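Local atomic coordinates of CheC-like superfamily protein (Shewanella oneidensis, PDB entry 3H2D), a protein that probably acts as a CheX-type chemotaxis phosphatase, removing the phosphoryl group from the response regulator CheY. Residues N16-M21 / L68-N73; G100-L105 / Y110-A115. All coordinates share one frame; numbering follows the deposited sequence. Where two conformers were deposited one is given.

Contact 1: N16-M21 / L68-N73; sequences NVISTM and LQIMQN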
loop_
_atom_site.group_PDB
_atom_site.type_symbol
_atom_site.label_atom_id
_atom_site.label_comp_id
_atom_site.label_asym_id
_atom_site.label_seq_id
_atom_site.Cartn_x
_atom_site.Cartn_y
_atom_site.Cartn_z
ATOM N N ASN B 16 -10.265 -9.596 -17.005
ATOM C CA ASN B 16 -9.383 -10.440 -17.837
ATOM C C ASN B 16 -8.604 -11.496 -17.073
ATOM O O ASN B 16 -8.580 -12.651 -17.459
ATOM C CB ASN B 16 -8.363 -9.587 -18.616
ATOM C CG ASN B 16 -8.955 -8.901 -19.773
ATOM O OD1 ASN B 16 -10.083 -9.178 -20.161
ATOM N ND2 ASN B 16 -8.213 -7.944 -20.330
ATOM N N VAL B 17 -7.945 -11.100 -15.995
ATOM C CA VAL B 17 -7.136 -12.028 -15.218
ATOM C C VAL B 17 -8.025 -13.093 -14.537
ATOM O O VAL B 17 -7.834 -14.293 -14.729
ATOM C CB VAL B 17 -6.264 -11.280 -14.190
ATOM C CG1 VAL B 17 -5.470 -12.254 -13.344
ATOM C CG2 VAL B 17 -5.302 -10.318 -14.924
ATOM N N ILE B 18 -9.044 -12.640 -13.817
ATOM C CA ILE B 18 -9.851 -13.527 -12.974
ATOM C C ILE B 18 -10.815 -14.384 -13.796
ATOM O O ILE B 18 -10.852 -15.616 -13.660
ATOM C CB ILE B 18 -10.573 -12.721 -11.880
ATOM C CG1 ILE B 18 -9.574 -11.901 -11.072
ATOM C CG2 ILE B 18 -11.354 -13.653 -10.963
ATOM C CD1 ILE B 18 -8.424 -12.707 -10.436
ATOM N N SER B 19 -11.554 -13.759 -14.696
ATOM C CA SER B 19 -12.547 -14.484 -15.460
ATOM C C SER B 19 -11.947 -15.402 -16.487
ATOM O O SER B 19 -12.428 -16.525 -16.609
ATOM C CB SER B 19 -13.594 -13.533 -16.070
ATOM O OG SER B 19 -14.300 -12.847 -15.026
ATOM N N THR B 20 -10.890 -15.000 -17.199
ATOM C CA THR B 20 -10.247 -15.944 -18.112
ATOM C C THR B 20 -9.131 -16.749 -17.456
ATOM O O THR B 20 -9.229 -17.963 -17.395
ATOM C CB THR B 20 -9.739 -15.306 -19.444
ATOM O OG1 THR B 20 -8.414 -14.791 -19.262
ATOM C CG2 THR B 20 -10.684 -14.206 -19.910
HETATM N N MSE B 21 -8.078 -16.105 -16.952
HETATM C CA MSE B 21 -6.937 -16.856 -16.394
HETATM C C MSE B 21 -7.302 -17.679 -15.133
HETATM O O MSE B 21 -6.664 -18.707 -14.843
HETATM C CB MSE B 21 -5.725 -15.935 -16.110
HETATM C CG MSE B 21 -4.714 -15.706 -17.271
HETATM SE SE MSE B 21 -3.707 -14.052 -16.938
HETATM C CE MSE B 21 -3.681 -13.315 -18.760
ATOM N N LEU B 68 -8.252 -17.598 -2.229
ATOM C CA LEU B 68 -7.867 -19.005 -2.253
ATOM C C LEU B 68 -8.480 -19.789 -3.421
ATOM O O LEU B 68 -7.839 -20.709 -3.960
ATOM C CB LEU B 68 -8.149 -19.678 -0.925
ATOM C CG LEU B 68 -7.333 -19.186 0.282
ATOM C CD1 LEU B 68 -7.816 -19.912 1.532
ATOM C CD2 LEU B 68 -5.817 -19.441 0.050
ATOM N N GLN B 69 -9.698 -19.474 -3.806
ATOM C CA GLN B 69 -10.273 -20.093 -4.991
ATOM C C GLN B 69 -9.588 -19.622 -6.273
ATOM O O GLN B 69 -9.446 -20.407 -7.217
ATOM C CB GLN B 69 -11.769 -19.820 -5.120
ATOM C CG GLN B 69 -12.476 -20.689 -6.190
ATOM C CD GLN B 69 -12.380 -22.171 -5.931
ATOM O OE1 GLN B 69 -12.746 -22.639 -4.853
ATOM N NE2 GLN B 69 -11.893 -22.932 -6.917
ATOM N N ILE B 70 -9.235 -18.330 -6.339
ATOM C CA ILE B 70 -8.462 -17.768 -7.441
ATOM C C ILE B 70 -7.113 -18.519 -7.541
ATOM O O ILE B 70 -6.705 -18.954 -8.645
ATOM C CB ILE B 70 -8.261 -16.204 -7.273
ATOM C CG1 ILE B 70 -9.586 -15.458 -7.454
ATOM C CG2 ILE B 70 -7.187 -15.624 -8.234
ATOM C CD1 ILE B 70 -9.480 -13.993 -7.078
HETATM N N MSE B 71 -6.426 -18.702 -6.405
HETATM C CA MSE B 71 -5.190 -19.462 -6.424
HETATM C C MSE B 71 -5.391 -20.902 -6.848
HETATM O O MSE B 71 -4.562 -21.416 -7.591
HETATM C CB MSE B 71 -4.457 -19.471 -5.100
HETATM C CG MSE B 71 -2.947 -19.916 -5.344
HETATM SE SE MSE B 71 -2.101 -19.684 -3.728
HETATM C CE MSE B 71 -0.639 -20.955 -3.839
ATOM N N GLN B 72 -6.451 -21.560 -6.378
ATOM C CA GLN B 72 -6.737 -22.913 -6.821
ATOM C C GLN B 72 -6.833 -22.952 -8.361
ATOM O O GLN B 72 -6.280 -23.840 -8.986
ATOM C CB GLN B 72 -8.029 -23.450 -6.223
ATOM C CG GLN B 72 -8.365 -24.903 -6.655
ATOM C CD GLN B 72 -7.343 -25.915 -6.132
ATOM O OE1 GLN B 72 -6.905 -25.840 -4.976
ATOM N NE2 GLN B 72 -6.913 -26.813 -6.995
ATOM N N ASN B 73 -7.605 -22.023 -8.928
ATOM C CA ASN B 73 -7.911 -22.061 -10.349
ATOM C C ASN B 73 -6.711 -21.682 -11.224
ATOM O O ASN B 73 -6.505 -22.249 -12.293
ATOM C CB ASN B 73 -9.055 -21.108 -10.655
ATOM C CG ASN B 73 -10.387 -21.601 -10.134
ATOM O OD1 ASN B 73 -10.481 -22.628 -9.457
ATOM N ND2 ASN B 73 -11.423 -20.856 -10.439
#
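N73 meets M21 at the end of helix 8-21 through the backbone, their carbonyl oxygens N73 O and M21 O standing 4.4 Å apart with no bond between them. The flat side-chain amide of N73 is held by both of its polar atoms: ND2 bonds to the backbone carbonyl of A22, and N73 OD1 takes a hydrogen bond 2.9 Å long from NE2 of Q69. The two flat groups on helix 64-75 are used differently in that bond. OD1 lies near the plane of the Q69 amide, whereas the donor stands above the plane of the N73 amide, 37° out of it. These bonds should limit rotation of the N73 group and tie it to the chain just past M21. The contact thus joins helix 8-21 to helix 64-75, two helices that both also pack on the long helix 84-107 of this CheC-like fold: V17 packs on M96, and M71 on V86 and L89. The apolar part is a single pair of isoleucines crossing at about a right angle. CD1 of I18 reaches CD1 of I70 at 3.7 Å and CG2 of I70 at 3.9 Å, so one methyl meets two. Both CG1 branches lie beside the backbone N; the turn of I18 at chi2 (-55°) carries its CD1 to the I70 methyls, while I70 extends its own CD1 (chi2 171°). I18 also packs on L26.

Contact 2: G100-L105 / Y110-A115; sequences GAKNLL and YEFEMA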
loop_
_atom_site.group_PDB
_atom_site.type_symbol
_atom_site.label_atom_id
_atom_site.label_comp_id
_atom_site.label_asym_id
_atom_site.label_seq_id
_atom_site.Cartn_x
_atom_site.Cartn_y
_atom_site.Cartn_z
ATOM N N GLY B 100 -2.138 -3.782 -17.482
ATOM C CA GLY B 100 -3.151 -3.736 -18.513
ATOM C C GLY B 100 -3.842 -2.389 -18.562
ATOM O O GLY B 100 -4.131 -1.867 -19.648
ATOM N N ALA B 101 -4.066 -1.804 -17.391
ATOM C CA ALA B 101 -4.651 -0.457 -17.308
ATOM C C ALA B 101 -3.707 0.585 -17.901
ATOM O O ALA B 101 -4.125 1.518 -18.628
ATOM C CB ALA B 101 -4.968 -0.116 -15.867
ATOM N N LYS B 102 -2.419 0.461 -17.567
ATOM C CA LYS B 102 -1.398 1.343 -18.167
ATOM C C LYS B 102 -1.451 1.282 -19.691
ATOM O O LYS B 102 -1.426 2.317 -20.355
ATOM C CB LYS B 102 -0.016 0.921 -17.637
ATOM C CG LYS B 102 1.122 1.698 -18.246
ATOM C CD LYS B 102 2.446 1.242 -17.650
ATOM C CE LYS B 102 3.656 1.721 -18.424
ATOM N NZ LYS B 102 3.633 3.107 -18.894
ATOM N N ASN B 103 -1.517 0.070 -20.252
ATOM C CA ASN B 103 -1.625 -0.093 -21.685
ATOM C C ASN B 103 -2.881 0.573 -22.281
ATOM O O ASN B 103 -2.785 1.326 -23.234
ATOM C CB ASN B 103 -1.640 -1.568 -22.062
ATOM C CG ASN B 103 -1.585 -1.774 -23.552
ATOM O OD1 ASN B 103 -0.763 -1.181 -24.258
ATOM N ND2 ASN B 103 -2.454 -2.603 -24.038
ATOM N N LEU B 104 -4.034 0.219 -21.730
ATOM C CA LEU B 104 -5.308 0.781 -22.179
ATOM C C LEU B 104 -5.384 2.328 -22.059
ATOM O O LEU B 104 -5.794 3.004 -22.998
ATOM C CB LEU B 104 -6.440 0.121 -21.373
ATOM C CG LEU B 104 -6.689 -1.363 -21.675
ATOM C CD1 LEU B 104 -7.695 -1.959 -20.652
ATOM C CD2 LEU B 104 -7.135 -1.568 -23.137
ATOM N N LEU B 105 -5.014 2.865 -20.892
ATOM C CA LEU B 105 -4.903 4.318 -20.674
ATOM C C LEU B 105 -3.855 5.028 -21.552
ATOM O O LEU B 105 -4.089 6.122 -22.063
ATOM C CB LEU B 105 -4.668 4.610 -19.159
ATOM C CG LEU B 105 -5.923 4.410 -18.308
ATOM C CD1 LEU B 105 -5.545 4.253 -16.817
ATOM C CD2 LEU B 105 -6.973 5.538 -18.548
ATOM N N TYR B 110 -3.218 8.933 -21.694
ATOM C CA TYR B 110 -2.977 9.071 -20.266
ATOM C C TYR B 110 -1.756 8.229 -19.961
ATOM O O TYR B 110 -1.796 7.008 -20.095
ATOM C CB TYR B 110 -4.171 8.574 -19.451
ATOM C CG TYR B 110 -5.438 9.287 -19.790
ATOM C CD1 TYR B 110 -6.325 8.770 -20.735
ATOM C CD2 TYR B 110 -5.736 10.512 -19.211
ATOM C CE1 TYR B 110 -7.501 9.458 -21.074
ATOM C CE2 TYR B 110 -6.894 11.207 -19.544
ATOM C CZ TYR B 110 -7.775 10.675 -20.470
ATOM O OH TYR B 110 -8.918 11.368 -20.773
ATOM N N GLU B 111 -0.658 8.900 -19.622
ATOM C CA GLU B 111 0.600 8.228 -19.301
ATOM C C GLU B 111 0.894 8.140 -17.792
ATOM O O GLU B 111 0.853 9.135 -17.058
ATOM C CB GLU B 111 1.743 8.944 -19.965
ATOM C CG GLU B 111 1.658 8.891 -21.503
ATOM N N PHE B 112 1.261 6.944 -17.366
ATOM C CA PHE B 112 1.814 6.750 -16.013
ATOM C C PHE B 112 2.709 5.542 -16.013
ATOM O O PHE B 112 2.644 4.675 -16.917
ATOM C CB PHE B 112 0.733 6.612 -14.921
ATOM C CG PHE B 112 -0.057 5.354 -14.989
ATOM C CD1 PHE B 112 0.351 4.204 -14.337
ATOM C CD2 PHE B 112 -1.257 5.337 -15.684
ATOM C CE1 PHE B 112 -0.421 3.023 -14.414
ATOM C CE2 PHE B 112 -2.008 4.209 -15.766
ATOM C CZ PHE B 112 -1.621 3.047 -15.136
ATOM N N GLU B 113 3.570 5.510 -14.986
ATOM C CA GLU B 113 4.444 4.385 -14.680
ATOM C C GLU B 113 3.990 3.865 -13.311
ATOM O O GLU B 113 3.632 4.644 -12.420
ATOM C CB GLU B 113 5.902 4.839 -14.567
ATOM C CG GLU B 113 6.563 5.351 -15.825
ATOM C CD GLU B 113 6.476 4.359 -16.950
ATOM O OE1 GLU B 113 6.536 3.142 -16.671
ATOM O OE2 GLU B 113 6.338 4.803 -18.121
HETATM N N MSE B 114 3.980 2.550 -13.166
HETATM C CA MSE B 114 3.692 1.898 -11.892
HETATM C C MSE B 114 4.957 1.751 -11.055
HETATM O O MSE B 114 6.063 1.618 -11.584
HETATM C CB MSE B 114 3.079 0.516 -12.114
HETATM C CG MSE B 114 4.001 -0.583 -12.571
HETATM SE SE MSE B 114 2.909 -2.225 -12.890
HETATM C CE MSE B 114 2.224 -1.563 -14.504
ATOM N N ALA B 115 4.762 1.742 -9.739
ATOM C CA ALA B 115 5.812 1.430 -8.798
ATOM C C ALA B 115 5.726 -0.091 -8.652
ATOM O O ALA B 115 5.499 -0.778 -9.638
ATOM C CB ALA B 115 5.574 2.164 -7.481
HETATM O O HOH W 1 -0.485 4.739 -19.351
#
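K102 runs from the face of the F112 ring to the backbone carbonyl of F112, just ahead of strand 113-122. Its CB lies 3.7 Å from CZ of F112, and CG stands over one face of the ring, offset toward the rim. CD and CE then pass alongside the F112 carbonyl, with CD 3.5 Å from F112 O. A bend at chi4 (42°) swings NZ of K102 to 2.7 Å from F112 O, with a C=O...N angle of 155°. NZ also forms a longer salt bridge, 3.3 Å, with OE2 of E113, which it meets from above the carboxylate plane. L105, one turn further on, puts CD1 at the edge of the same ring, 3.7 Å from CE2. L105 O accepts a hydrogen bond from Y110 N (3.0 Å), closing the short connection between helix 84-107 and strand 113-122. A water bridges this connection, donating to K102 O and Y110 O and more weakly accepting from F112 N. M114, on the strand, offers its O to K55 of the second subunit. With a short bond to a carbonyl and a long, out-of-plane one to a carboxylate, the K102 ammonium probably polarises the F112 peptide, while the carboxylate of the exposed E113 may partly balance its charge.

From the N terminus the chain first forms helix 8-21, then strands 27-33, 43-51 and 54-62, before contact 1 brings helix 64-75 back to the end of that first helix and closes a loop of 46 residues. Helix 84-107 follows, and contact 2 closes a much shorter loop where this helix leads into strand 113-122, an outermost strand of the sheet within the chain. The two loops neither nest nor cross: contact 1 is complete before contact 2 begins. Their centres lie about 22 Å apart, and no atoms touch (nearest about 6 Å). Helix 8-21 connects them indirectly, since its P9 and F10 meet L105 of contact 2, and F10 also meets A101.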